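Local coordinates for protein aldose-aldose oxidoreductase (Caulobacter crescentus, PDB 5A04) that probably oxidises one aldose while reducing another, using a bound nicotinamide cofactor, NADPH in this crystal, next to the sugar-binding site, at residues T265-Q270 and N291-Q296. Sequence-based numbering, arbitrary orientation.
With NDP (NADPH dihydro-nicotinamide-adenine-dinucleotide phosphate), chain G.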
ATOM      1  N   THR A 265      -9.847  -4.219 -10.574  1.00 15.33           N
ATOM      2  CA  THR A 265      -9.741  -4.113 -12.041  1.00 15.11           C
ATOM      3  C   THR A 265      -9.790  -5.494 -12.690  1.00 17.33           C
ATOM      4  O   THR A 265      -9.274  -5.725 -13.786  1.00 17.21           O
ATOM      5  CB  THR A 265      -8.444  -3.376 -12.445  1.00 17.58           C
ATOM      6  OG1 THR A 265      -7.320  -4.115 -11.977  1.00 20.72           O
ATOM      7  CG2 THR A 265      -8.413  -1.963 -11.833  1.00 19.64           C
ATOM      8  N   SER A 266     -10.429  -6.416 -11.989  1.00 15.91           N
ATOM      9  CA  SER A 266     -10.623  -7.771 -12.489  1.00 17.98           C
ATOM     10  C   SER A 266     -11.706  -7.804 -13.570  1.00 17.09           C
ATOM     11  O   SER A 266     -12.390  -6.811 -13.797  1.00 16.23           O
ATOM     12  CB  SER A 266     -10.996  -8.682 -11.334  1.00 19.09           C
ATOM     13  OG  SER A 266     -12.060  -8.107 -10.601  1.00 17.96           O
ATOM     14  N   TYR A 267     -11.856  -8.941 -14.243  1.00 19.35           N
ATOM     15  CA  TYR A 267     -12.872  -9.066 -15.297  1.00 20.05           C
ATOM     16  C   TYR A 267     -14.284  -8.978 -14.709  1.00 18.82           C
ATOM     17  O   TYR A 267     -15.208  -8.450 -15.331  1.00 21.05           O
ATOM     18  CB  TYR A 267     -12.699 -10.385 -16.065  1.00 20.96           C
ATOM     19  CG  TYR A 267     -11.357 -10.574 -16.756  1.00 20.36           C
ATOM     20  CD1 TYR A 267     -10.609  -9.484 -17.206  1.00 16.08           C
ATOM     21  CD2 TYR A 267     -10.843 -11.849 -16.978  1.00 24.25           C
ATOM     22  CE1 TYR A 267      -9.391  -9.666 -17.847  1.00 20.32           C
ATOM     23  CE2 TYR A 267      -9.620 -12.036 -17.615  1.00 24.61           C
ATOM     24  CZ  TYR A 267      -8.898 -10.939 -18.042  1.00 23.99           C
ATOM     25  OH  TYR A 267      -7.685 -11.113 -18.675  1.00 25.23           O
ATOM     26  N   GLN A 268     -14.443  -9.520 -13.504  1.00 20.11           N
ATOM     27  CA  GLN A 268     -15.688  -9.421 -12.762  1.00 19.56           C
ATOM     28  C   GLN A 268     -15.402  -9.538 -11.267  1.00 18.09           C
ATOM     29  O   GLN A 268     -14.261  -9.763 -10.857  1.00 20.26           O
ATOM     30  CB  GLN A 268     -16.666 -10.520 -13.199  1.00 27.07           C
ATOM     31  CG  GLN A 268     -16.056 -11.918 -13.162  1.00 28.01           C
ATOM     32  CD  GLN A 268     -16.987 -12.985 -13.733  1.00 40.99           C
ATOM     33  OE1 GLN A 268     -18.126 -12.701 -14.112  1.00 41.43           O
ATOM     34  NE2 GLN A 268     -16.500 -14.218 -13.798  1.00 46.41           N
ATOM     35  N   GLY A 269     -16.437  -9.390 -10.458  1.00 20.49           N
ATOM     36  CA  GLY A 269     -16.315  -9.669  -9.034  1.00 23.21           C
ATOM     37  C   GLY A 269     -15.937  -8.490  -8.155  1.00 20.02           C
ATOM     38  O   GLY A 269     -15.738  -8.662  -6.945  1.00 19.99           O
ATOM     39  N   GLN A 270     -15.857  -7.300  -8.750  1.00 17.74           N
ATOM     40  CA  GLN A 270     -15.590  -6.064  -7.997  1.00 16.43           C
ATOM     41  C   GLN A 270     -16.456  -5.928  -6.742  1.00 20.78           C
ATOM     42  O   GLN A 270     -17.661  -6.198  -6.769  1.00 19.12           O
ATOM     43  CB  GLN A 270     -15.820  -4.833  -8.882  1.00 16.04           C
ATOM     44  CG  GLN A 270     -14.612  -4.411  -9.723  1.00 15.78           C
ATOM     45  CD  GLN A 270     -14.427  -5.242 -10.985  1.00 18.33           C
ATOM     46  OE1 GLN A 270     -15.139  -6.228 -11.221  1.00 17.43           O
ATOM     47  NE2 GLN A 270     -13.474  -4.831 -11.818  1.00 15.78           N
ATOM     48  N   ASN A 291     -21.602  -4.233 -19.643  1.00 16.55           N
ATOM     49  CA  ASN A 291     -20.350  -4.645 -19.018  1.00 16.63           C
ATOM     50  C   ASN A 291     -19.169  -3.838 -19.554  1.00 17.33           C
ATOM     51  O   ASN A 291     -19.249  -3.243 -20.635  1.00 16.56           O
ATOM     52  CB  ASN A 291     -20.119  -6.139 -19.245  1.00 15.32           C
ATOM     53  CG  ASN A 291     -19.825  -6.463 -20.705  1.00 17.90           C
ATOM     54  OD1 ASN A 291     -18.693  -6.321 -21.157  1.00 16.75           O
ATOM     55  ND2 ASN A 291     -20.851  -6.891 -21.452  1.00 15.58           N
ATOM     56  N   GLN A 292     -18.070  -3.839 -18.804  1.00 14.98           N
ATOM     57  CA  GLN A 292     -16.920  -2.996 -19.152  1.00 14.64           C
ATOM     58  C   GLN A 292     -16.332  -3.290 -20.543  1.00 15.39           C
ATOM     59  O   GLN A 292     -15.785  -2.388 -21.182  1.00 14.84           O
ATOM     60  CB  GLN A 292     -15.817  -3.141 -18.090  1.00 15.13           C
ATOM     61  CG  GLN A 292     -15.255  -4.559 -17.937  1.00 14.99           C
ATOM     62  CD  GLN A 292     -14.228  -4.667 -16.815  1.00 17.27           C
ATOM     63  OE1 GLN A 292     -13.332  -3.824 -16.702  1.00 17.17           O
ATOM     64  NE2 GLN A 292     -14.363  -5.697 -15.971  1.00 16.33           N
ATOM     65  N   PHE A 293     -16.420  -4.535 -21.005  1.00 14.57           N
ATOM     66  CA  PHE A 293     -15.805  -4.906 -22.281  1.00 14.81           C
ATOM     67  C   PHE A 293     -16.625  -4.363 -23.444  1.00 14.72           C
ATOM     68  O   PHE A 293     -16.100  -3.686 -24.327  1.00 15.17           O
ATOM     69  CB  PHE A 293     -15.651  -6.430 -22.381  1.00 14.49           C
ATOM     70  CG  PHE A 293     -14.962  -7.026 -21.193  1.00 14.09           C
ATOM     71  CD1 PHE A 293     -13.582  -6.955 -21.063  1.00 14.96           C
ATOM     72  CD2 PHE A 293     -15.697  -7.623 -20.186  1.00 15.41           C
ATOM     73  CE1 PHE A 293     -12.955  -7.486 -19.946  1.00 16.42           C
ATOM     74  CE2 PHE A 293     -15.071  -8.161 -19.068  1.00 15.62           C
ATOM     75  CZ  PHE A 293     -13.698  -8.088 -18.950  1.00 17.04           C
ATOM     76  N   SER A 294     -17.920  -4.661 -23.439  1.00 13.98           N
ATOM     77  CA  SER A 294     -18.816  -4.134 -24.463  1.00 14.47           C
ATOM     78  C   SER A 294     -18.852  -2.614 -24.437  1.00 15.02           C
ATOM     79  O   SER A 294     -18.935  -1.967 -25.485  1.00 16.51           O
ATOM     80  CB  SER A 294     -20.233  -4.685 -24.256  1.00 13.87           C
ATOM     81  OG  SER A 294     -20.188  -6.101 -24.196  1.00 16.01           O
ATOM     82  N   ALA A 295     -18.815  -2.045 -23.237  1.00 13.41           N
ATOM     83  CA  ALA A 295     -18.765  -0.589 -23.102  1.00 13.96           C
ATOM     84  C   ALA A 295     -17.489   0.002 -23.718  1.00 14.35           C
ATOM     85  O   ALA A 295     -17.517   1.071 -24.333  1.00 16.03           O
ATOM     86  CB  ALA A 295     -18.868  -0.197 -21.636  1.00 15.51           C
ATOM     87  N   GLN A 296     -16.372  -0.681 -23.528  1.00 14.55           N
ATOM     88  CA  GLN A 296     -15.101  -0.203 -24.083  1.00 13.06           C
ATOM     89  C   GLN A 296     -15.177  -0.215 -25.612  1.00 14.79           C
ATOM     90  O   GLN A 296     -14.824   0.766 -26.272  1.00 15.03           O
ATOM     91  CB  GLN A 296     -13.934  -1.071 -23.585  1.00 14.08           C
ATOM     92  CG  GLN A 296     -12.579  -0.665 -24.184  1.00 15.55           C
ATOM     93  CD  GLN A 296     -11.525  -1.731 -23.982  1.00 20.74           C
ATOM     94  OE1 GLN A 296     -10.988  -1.876 -22.892  1.00 23.33           O
ATOM     95  NE2 GLN A 296     -11.214  -2.475 -25.038  1.00 20.37           N
TER
HETATM   96  PA  NDP G1340      -1.774 -14.474 -25.658  1.00 21.44           P
HETATM   97  O1A NDP G1340      -0.374 -14.980 -25.673  1.00 21.20           O
HETATM   98  O2A NDP G1340      -2.833 -15.288 -24.968  1.00 21.43           O
HETATM   99  O5B NDP G1340      -2.291 -14.173 -27.189  1.00 21.73           O
HETATM  100  C5B NDP G1340      -1.320 -13.422 -27.861  1.00 20.16           C
HETATM  101  C4B NDP G1340      -1.638 -13.604 -29.352  1.00 20.80           C
HETATM  102  O4B NDP G1340      -0.920 -12.655 -30.144  1.00 18.77           O
HETATM  103  C3B NDP G1340      -1.190 -15.011 -29.813  1.00 23.24           C
HETATM  104  O3B NDP G1340      -2.182 -15.961 -29.583  1.00 22.31           O
HETATM  105  C2B NDP G1340      -1.088 -14.792 -31.327  1.00 21.43           C
HETATM  106  O2B NDP G1340      -2.252 -14.818 -31.918  1.00 19.59           O
HETATM  107  C1B NDP G1340      -0.617 -13.275 -31.378  1.00 21.05           C
HETATM  108  N9A NDP G1340       0.814 -13.144 -31.664  1.00 22.62           N
HETATM  109  C8A NDP G1340       1.393 -12.500 -32.752  1.00 24.57           C
HETATM  110  N7A NDP G1340       2.738 -12.571 -32.751  1.00 21.93           N
HETATM  111  C5A NDP G1340       3.048 -13.302 -31.601  1.00 24.23           C
HETATM  112  C6A NDP G1340       4.273 -13.708 -31.041  1.00 28.72           C
HETATM  113  N6A NDP G1340       5.460 -13.380 -31.658  1.00 29.32           N
HETATM  114  N1A NDP G1340       4.325 -14.431 -29.881  1.00 25.66           N
HETATM  115  C2A NDP G1340       3.093 -14.720 -29.319  1.00 26.28           C
HETATM  116  N3A NDP G1340       1.860 -14.399 -29.727  1.00 23.75           N
HETATM  117  C4A NDP G1340       1.858 -13.676 -30.902  1.00 23.86           C
HETATM  118  O3  NDP G1340      -1.567 -13.015 -24.892  1.00 21.64           O
HETATM  119  PN  NDP G1340      -2.896 -12.348 -24.229  1.00 20.12           P
HETATM  120  O1N NDP G1340      -4.057 -12.325 -25.138  1.00 19.57           O
HETATM  121  O2N NDP G1340      -2.984 -12.572 -22.736  1.00 20.25           O
HETATM  122  O5D NDP G1340      -2.349 -10.677 -24.206  1.00 19.23           O
HETATM  123  C5D NDP G1340      -2.240 -10.113 -25.483  1.00 18.75           C
HETATM  124  C4D NDP G1340      -2.321  -8.570 -25.306  1.00 17.80           C
HETATM  125  O4D NDP G1340      -3.549  -8.254 -24.581  1.00 19.99           O
HETATM  126  C3D NDP G1340      -1.147  -8.025 -24.409  1.00 19.77           C
HETATM  127  O3D NDP G1340      -0.766  -6.710 -24.855  1.00 18.16           O
HETATM  128  C2D NDP G1340      -1.777  -7.917 -23.028  1.00 19.90           C
HETATM  129  O2D NDP G1340      -1.215  -6.866 -22.261  1.00 20.77           O
HETATM  130  C1D NDP G1340      -3.245  -7.522 -23.416  1.00 17.32           C
HETATM  131  N1N NDP G1340      -4.183  -7.980 -22.388  1.00 17.33           N
HETATM  132  C2N NDP G1340      -5.086  -7.091 -21.829  1.00 20.25           C
HETATM  133  C3N NDP G1340      -5.971  -7.542 -20.891  1.00 19.08           C
HETATM  134  C7N NDP G1340      -6.923  -6.606 -20.294  1.00 20.95           C
HETATM  135  O7N NDP G1340      -7.635  -6.919 -19.322  1.00 21.88           O
HETATM  136  N7N NDP G1340      -7.046  -5.329 -20.835  1.00 18.07           N
HETATM  137  C4N NDP G1340      -6.006  -8.960 -20.438  1.00 21.40           C
HETATM  138  C5N NDP G1340      -4.982  -9.812 -21.060  1.00 19.66           C
HETATM  139  C6N NDP G1340      -4.145  -9.332 -21.978  1.00 19.24           C
HETATM  140  P2B NDP G1340      -2.361 -15.603 -33.449  1.00 21.07           P
HETATM  141  O1X NDP G1340      -1.260 -14.891 -34.202  1.00 21.29           O
HETATM  142  O2X NDP G1340      -2.079 -17.010 -33.019  1.00 20.67           O
HETATM  143  O3X NDP G1340      -3.793 -15.284 -33.874  1.00 20.60           O
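Ser-266 O is gripped by two side-chain amides: Gln-292 NE2 at 3.1 Å from across the contact, and Gln-270 NE2 at 3.0 Å from its own loop. The Gln-292 bond is nearly straight (159° at the hydrogen) and lies in the carbonyl plane on a lone pair, whereas Gln-270 approaches tilted from that plane. Gln-292 NE2 also makes a weak, bent bond to Tyr-267 O, 3.0 Å away, and so bridges two successive carbonyls. Beyond CG the Gln-292 chain runs extended (chi2 -176°), which carries its amide from the first turn of helix 292-306 to the loop. Its OE1 accepts from Arg-132 NH1, consistent with nitrogen toward the carbonyls and oxygen toward the arginine. Shortening Gln-292 to an alanine is likely to leave Ser-266 O without its bond from the helix, remove the weak bond to Tyr-267 O and deprive Arg-132 NH1 of an acceptor. Beside these bonds, Phe-293 CZ touches Tyr-267 CD1 at 3.8 Å; the ring planes meet obliquely at 66°, while Gln-292 CG covers one face of the phenyl ring. Asn-291 caps the helix start, its OD1 accepting from Ser-294 N at 2.9 Å. Tyr-267 OH comes within 3.3 Å of NDP C4N, the nicotinamide carbon that carries hydride, and the same residue lines the glucose pocket. Polar bridge and aromatic packing together are consistent with the helix start helping to hold the loop that carries Tyr-267 at the cofactor and sugar.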